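Local structure of 6-carboxyhexanoate--CoA ligase (Aquifex aeolicus, 5TVA) at residues Lys71-Ala76 against Ile202-Glu207; Val81-Gln86 against Lys195-Val200. The protein is a ligase of the BioW family that binds adenosine monophosphate and coenzyme A. All blocks are in the same frame, centred on the assembly; numbering follows the deposited sequence.

Contact 1: residues Lys71-Ala76 against Ile202-Glu207; sequences KSPEEA and ITPLKE
The first turn of helix 73-85 rests on the chain as it leaves strand 198-203, the CA atoms of P73 and L205 coming within 4.8 Å, and no hydrogen bond spans the two segments. The carbonyl of P204, which follows a cis peptide bond, points into the helix start. Its O meets P73 CA at 3.2 Å in a CA-H...O contact with 151° at the hydrogen, and touches A76 CB at 3.0 Å, so packing is tight here. The A76 methyl, facing the strand end, also meets I202 CG2 at 3.7 Å; that branch stands anti to its backbone N. L205 leaves its backbone away from the helix, but its CD2 returns to lie 3.7 Å from A76 C. On the outer side the E207 chain, bent at chi2 (58°), crosses the P73 ring at about a right angle and lays OE2 3.4 Å from P73 CG and equally near CD. S72 starts the helix: its O accepts from A76 N, and its OG, at the N-cap, receives a weak bond from E75 N (3.4 Å) while giving a weak one to E75 OE1. R77 binds L205 O, and K206 NZ turns to the carbonyls of D210 and of S182, a residue of the adenosine monophosphate pocket. The whole is an N-capped helix with proline at its first position, set against the cis-proline exit of a strand: a helix packed on a mixed sheet, following outer strand 65-69 and lying beside its parallel neighbour 198-203.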
loop_
_atom_site.group_PDB
_atom_site.type_symbol
_atom_site.label_atom_id
_atom_site.label_comp_id
_atom_site.label_asym_id
_atom_site.label_seq_id
_atom_site.Cartn_x
_atom_site.Cartn_y
_atom_site.Cartn_z
ATOM N N LYS A 71 20.278 10.435 6.400
ATOM C CA LYS A 71 21.458 9.690 6.791
ATOM C C LYS A 71 21.237 8.789 8.000
ATOM O O LYS A 71 22.154 8.046 8.372
ATOM C CB LYS A 71 22.617 10.670 7.029
ATOM C CG LYS A 71 22.907 11.548 5.795
ATOM C CD LYS A 71 22.805 10.730 4.508
ATOM C CE LYS A 71 22.692 11.598 3.281
ATOM N NZ LYS A 71 21.267 11.903 2.935
ATOM N N SER A 72 20.048 8.813 8.601
ATOM C CA SER A 72 19.681 7.843 9.628
ATOM C C SER A 72 18.170 7.643 9.617
ATOM O O SER A 72 17.429 8.559 9.241
ATOM C CB SER A 72 20.146 8.289 11.023
ATOM O OG SER A 72 19.470 9.462 11.443
ATOM N N PRO A 73 17.685 6.457 9.998
ATOM C CA PRO A 73 16.226 6.268 10.099
ATOM C C PRO A 73 15.548 7.234 11.059
ATOM O O PRO A 73 14.409 7.646 10.800
ATOM C CB PRO A 73 16.094 4.811 10.565
ATOM C CG PRO A 73 17.346 4.143 10.047
ATOM C CD PRO A 73 18.428 5.193 10.160
ATOM N N GLU A 74 16.217 7.614 12.153
ATOM C CA GLU A 74 15.647 8.598 13.070
ATOM C C GLU A 74 15.358 9.911 12.356
ATOM O O GLU A 74 14.366 10.588 12.658
ATOM C CB GLU A 74 16.581 8.837 14.262
ATOM C CG GLU A 74 16.995 7.590 15.057
ATOM C CD GLU A 74 17.899 6.622 14.293
ATOM O OE1 GLU A 74 18.429 6.994 13.224
ATOM O OE2 GLU A 74 18.068 5.473 14.761
ATOM N N GLU A 75 16.212 10.288 11.404
ATOM C CA GLU A 75 16.010 11.527 10.664
ATOM C C GLU A 75 14.943 11.369 9.594
ATOM O O GLU A 75 14.218 12.322 9.284
ATOM C CB GLU A 75 17.325 11.973 10.030
ATOM C CG GLU A 75 18.378 12.389 11.043
ATOM C CD GLU A 75 19.740 12.596 10.411
ATOM O OE1 GLU A 75 20.177 11.718 9.625
ATOM O OE2 GLU A 75 20.362 13.646 10.693
ATOM N N ALA A 76 14.856 10.177 9.003
ATOM C CA ALA A 76 13.828 9.921 8.007
ATOM C C ALA A 76 12.449 9.863 8.654
ATOM O O ALA A 76 11.475 10.402 8.113
ATOM C CB ALA A 76 14.146 8.624 7.264
ATOM N N ILE A 202 10.799 8.292 0.922
ATOM C CA ILE A 202 11.669 8.685 2.022
ATOM C C ILE A 202 12.600 7.531 2.378
ATOM O O ILE A 202 12.133 6.451 2.760
ATOM C CB ILE A 202 10.857 9.123 3.249
ATOM C CG1 ILE A 202 10.137 10.440 2.937
ATOM C CG2 ILE A 202 11.751 9.230 4.477
ATOM C CD1 ILE A 202 9.069 10.825 3.942
ATOM N N THR A 203 13.915 7.765 2.265
ATOM C CA THR A 203 14.944 6.751 2.558
ATOM C C THR A 203 15.980 7.273 3.554
ATOM O O THR A 203 16.427 8.416 3.439
ATOM C CB THR A 203 15.703 6.311 1.282
ATOM O OG1 THR A 203 14.870 6.497 0.130
ATOM C CG2 THR A 203 16.122 4.851 1.370
ATOM N N PRO A 204 16.366 6.443 4.539
ATOM C CA PRO A 204 15.766 5.146 4.850
ATOM C C PRO A 204 14.899 5.189 6.109
ATOM O O PRO A 204 15.272 5.817 7.103
ATOM C CB PRO A 204 16.989 4.258 5.068
ATOM C CG PRO A 204 17.991 5.207 5.711
ATOM C CD PRO A 204 17.665 6.610 5.221
ATOM N N LEU A 205 13.754 4.515 6.074
ATOM C CA LEU A 205 12.879 4.457 7.237
ATOM C C LEU A 205 13.172 3.258 8.140
ATOM O O LEU A 205 12.505 3.096 9.172
ATOM C CB LEU A 205 11.410 4.468 6.786
ATOM C CG LEU A 205 10.902 5.828 6.279
ATOM C CD1 LEU A 205 9.554 5.730 5.561
ATOM C CD2 LEU A 205 10.798 6.779 7.455
ATOM N N LYS A 206 14.164 2.435 7.794
ATOM C CA LYS A 206 14.680 1.429 8.717
ATOM C C LYS A 206 16.112 1.085 8.338
ATOM O O LYS A 206 16.563 1.335 7.213
ATOM C CB LYS A 206 13.834 0.153 8.719
ATOM C CG LYS A 206 13.907 -0.625 7.417
ATOM C CD LYS A 206 13.286 -1.992 7.557
ATOM C CE LYS A 206 12.971 -2.575 6.203
ATOM N NZ LYS A 206 12.316 -3.893 6.359
ATOM N N GLU A 207 16.808 0.478 9.296
ATOM C CA GLU A 207 18.127 -0.078 9.034
ATOM C C GLU A 207 18.016 -1.296 8.130
ATOM O O GLU A 207 17.127 -2.134 8.303
ATOM C CB GLU A 207 18.815 -0.459 10.341
ATOM C CG GLU A 207 20.227 0.097 10.461
ATOM C CD GLU A 207 20.266 1.605 10.351
ATOM O OE1 GLU A 207 20.732 2.110 9.297
ATOM O OE2 GLU A 207 19.829 2.272 11.322
#

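Contact 2: residues Val81-Gln86 against Lys195-Val200; sequences VKKLTQ and KEIGYV
K83 NZ is gripped twice: by Q86 OE1 at 3.3 Å, three residues on, and by a water that accepts from NZ at 2.8 Å and donates to I197 O. The first bond is poorly directed, for NZ stands above the amide plane, 40° out of it. Three successive torsions near -60° curl the lysine chain, bringing CE alongside two methyls, 4.2 Å from I197 CG2 and 4.3 Å from V200 CG2. The I197 CG2 methyl is the wedge of the contact: it reaches K83 O at 3.5 Å and Q86 CB at 3.7 Å. Its CG1 takes the crowded place between backbone N and carbonyl carbon (chi1 60°), and CD1 too lies near K83 O. E87, just past Q86, accepts from the backbone N of both E196 and I197 through OE2, which ties down the turn. Beneath, K83, L84, I197 and V200 all touch V192. The end of helix 73-85 thus covers the turn of the beta hairpin formed by strands 190-194 and 198-203, in helix-on-sheet packing.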
loop_
_atom_site.group_PDB
_atom_site.type_symbol
_atom_site.label_atom_id
_atom_site.label_comp_id
_atom_site.label_asym_id
_atom_site.label_seq_id
_atom_site.Cartn_x
_atom_site.Cartn_y
_atom_site.Cartn_z
ATOM N N VAL A 81 7.171 12.200 10.149
ATOM C CA VAL A 81 6.223 12.853 11.050
ATOM C C VAL A 81 5.898 14.266 10.568
ATOM O O VAL A 81 4.740 14.705 10.610
ATOM C CB VAL A 81 6.779 12.853 12.485
ATOM C CG1 VAL A 81 5.815 13.557 13.430
ATOM C CG2 VAL A 81 7.023 11.435 12.949
ATOM N N LYS A 82 6.903 14.994 10.089
ATOM C CA LYS A 82 6.675 16.380 9.690
ATOM C C LYS A 82 5.725 16.463 8.506
ATOM O O LYS A 82 4.769 17.249 8.523
ATOM C CB LYS A 82 8.000 17.069 9.360
ATOM C CG LYS A 82 7.833 18.503 8.901
ATOM C CD LYS A 82 9.126 19.291 9.095
ATOM C CE LYS A 82 9.947 19.364 7.818
ATOM N NZ LYS A 82 9.427 20.382 6.856
ATOM N N LYS A 83 5.980 15.666 7.462
ATOM C CA LYS A 83 5.120 15.703 6.280
ATOM C C LYS A 83 3.686 15.316 6.632
ATOM O O LYS A 83 2.730 15.895 6.097
ATOM C CB LYS A 83 5.687 14.785 5.190
ATOM C CG LYS A 83 7.117 15.183 4.704
ATOM C CD LYS A 83 7.090 16.569 4.102
ATOM C CE LYS A 83 6.135 16.623 2.931
ATOM N NZ LYS A 83 6.096 17.965 2.263
ATOM N N LEU A 84 3.519 14.352 7.548
ATOM C CA LEU A 84 2.185 13.951 7.995
ATOM C C LEU A 84 1.422 15.115 8.625
ATOM O O LEU A 84 0.214 15.273 8.394
ATOM C CB LEU A 84 2.288 12.782 8.984
ATOM C CG LEU A 84 2.633 11.425 8.354
ATOM C CD1 LEU A 84 3.052 10.344 9.376
ATOM C CD2 LEU A 84 1.457 10.943 7.493
ATOM N N THR A 85 2.096 15.941 9.433
ATOM C CA THR A 85 1.362 17.045 10.050
ATOM C C THR A 85 0.980 18.100 9.022
ATOM O O THR A 85 0.142 18.963 9.303
ATOM C CB THR A 85 2.146 17.699 11.194
ATOM O OG1 THR A 85 3.181 18.530 10.653
ATOM C CG2 THR A 85 2.726 16.672 12.149
ATOM N N GLN A 86 1.568 18.056 7.830
ATOM C CA GLN A 86 1.078 18.933 6.779
ATOM C C GLN A 86 -0.226 18.444 6.169
ATOM O O GLN A 86 -0.732 19.089 5.245
ATOM C CB GLN A 86 2.116 19.086 5.671
ATOM C CG GLN A 86 3.474 19.581 6.112
ATOM C CD GLN A 86 4.415 19.725 4.935
ATOM O OE1 GLN A 86 3.975 19.911 3.797
ATOM N NE2 GLN A 86 5.715 19.607 5.196
ATOM N N LYS A 195 -3.440 13.867 0.073
ATOM C CA LYS A 195 -3.883 14.628 -1.091
ATOM C C LYS A 195 -3.120 15.942 -1.226
ATOM O O LYS A 195 -2.932 16.431 -2.349
ATOM C CB LYS A 195 -5.397 14.872 -1.036
ATOM C CG LYS A 195 -6.213 13.699 -1.535
ATOM C CD LYS A 195 -7.706 13.972 -1.560
ATOM C CE LYS A 195 -8.456 12.705 -1.944
ATOM N NZ LYS A 195 -9.930 12.902 -2.089
ATOM N N GLU A 196 -2.640 16.507 -0.112
ATOM C CA GLU A 196 -1.892 17.763 -0.159
ATOM C C GLU A 196 -0.395 17.547 -0.313
ATOM O O GLU A 196 0.262 18.298 -1.039
ATOM C CB GLU A 196 -2.146 18.603 1.103
ATOM C CG GLU A 196 -3.579 18.586 1.627
ATOM C CD GLU A 196 -4.606 19.137 0.652
ATOM O OE1 GLU A 196 -4.322 19.255 -0.562
ATOM O OE2 GLU A 196 -5.721 19.451 1.110
ATOM N N ILE A 197 0.174 16.552 0.372
ATOM C CA ILE A 197 1.617 16.356 0.313
ATOM C C ILE A 197 2.034 15.470 -0.850
ATOM O O ILE A 197 3.242 15.298 -1.080
ATOM C CB ILE A 197 2.145 15.757 1.631
ATOM C CG1 ILE A 197 1.487 14.404 1.903
ATOM C CG2 ILE A 197 1.915 16.734 2.772
ATOM C CD1 ILE A 197 2.102 13.618 3.069
ATOM N N GLY A 198 1.076 14.904 -1.588
ATOM C CA GLY A 198 1.375 14.024 -2.695
ATOM C C GLY A 198 1.908 12.697 -2.199
ATOM O O GLY A 198 1.540 12.203 -1.126
ATOM N N TYR A 199 2.806 12.110 -2.997
ATOM C CA TYR A 199 3.449 10.835 -2.690
ATOM C C TYR A 199 4.918 11.131 -2.405
ATOM O O TYR A 199 5.660 11.570 -3.296
ATOM C CB TYR A 199 3.257 9.856 -3.848
ATOM C CG TYR A 199 3.927 8.500 -3.697
ATOM C CD1 TYR A 199 3.338 7.496 -2.940
ATOM C CD2 TYR A 199 5.137 8.215 -4.335
ATOM C CE1 TYR A 199 3.934 6.245 -2.805
ATOM C CE2 TYR A 199 5.745 6.961 -4.202
ATOM C CZ TYR A 199 5.134 5.980 -3.441
ATOM O OH TYR A 199 5.710 4.725 -3.286
ATOM N N VAL A 200 5.334 10.902 -1.162
ATOM C CA VAL A 200 6.605 11.407 -0.654
ATOM C C VAL A 200 7.482 10.210 -0.307
ATOM O O VAL A 200 7.276 9.548 0.714
ATOM C CB VAL A 200 6.404 12.338 0.548
ATOM C CG1 VAL A 200 7.702 13.009 0.912
ATOM C CG2 VAL A 200 5.370 13.392 0.202
HETATM O O HOH W 1 4.849 17.465 -0.190
#

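In the fold
Both contacts join helix 73-85 to strand 198-203, one at each end, with centres about 16 Å apart. Since contact 2 takes the end of the helix and the strand's beginning, while contact 1 takes the helix's first turn and the strand's exit, the two elements run in opposite senses across the layer. Contact 1 is the more buried, resting on close apolar and CH...O touches, and its K206 side chain comes about 8 Å from the adenosine monophosphate. Contact 2 lies at the surface, where a water links a lysine to a carbonyl beside an isoleucine that supplies most of the apolar touch.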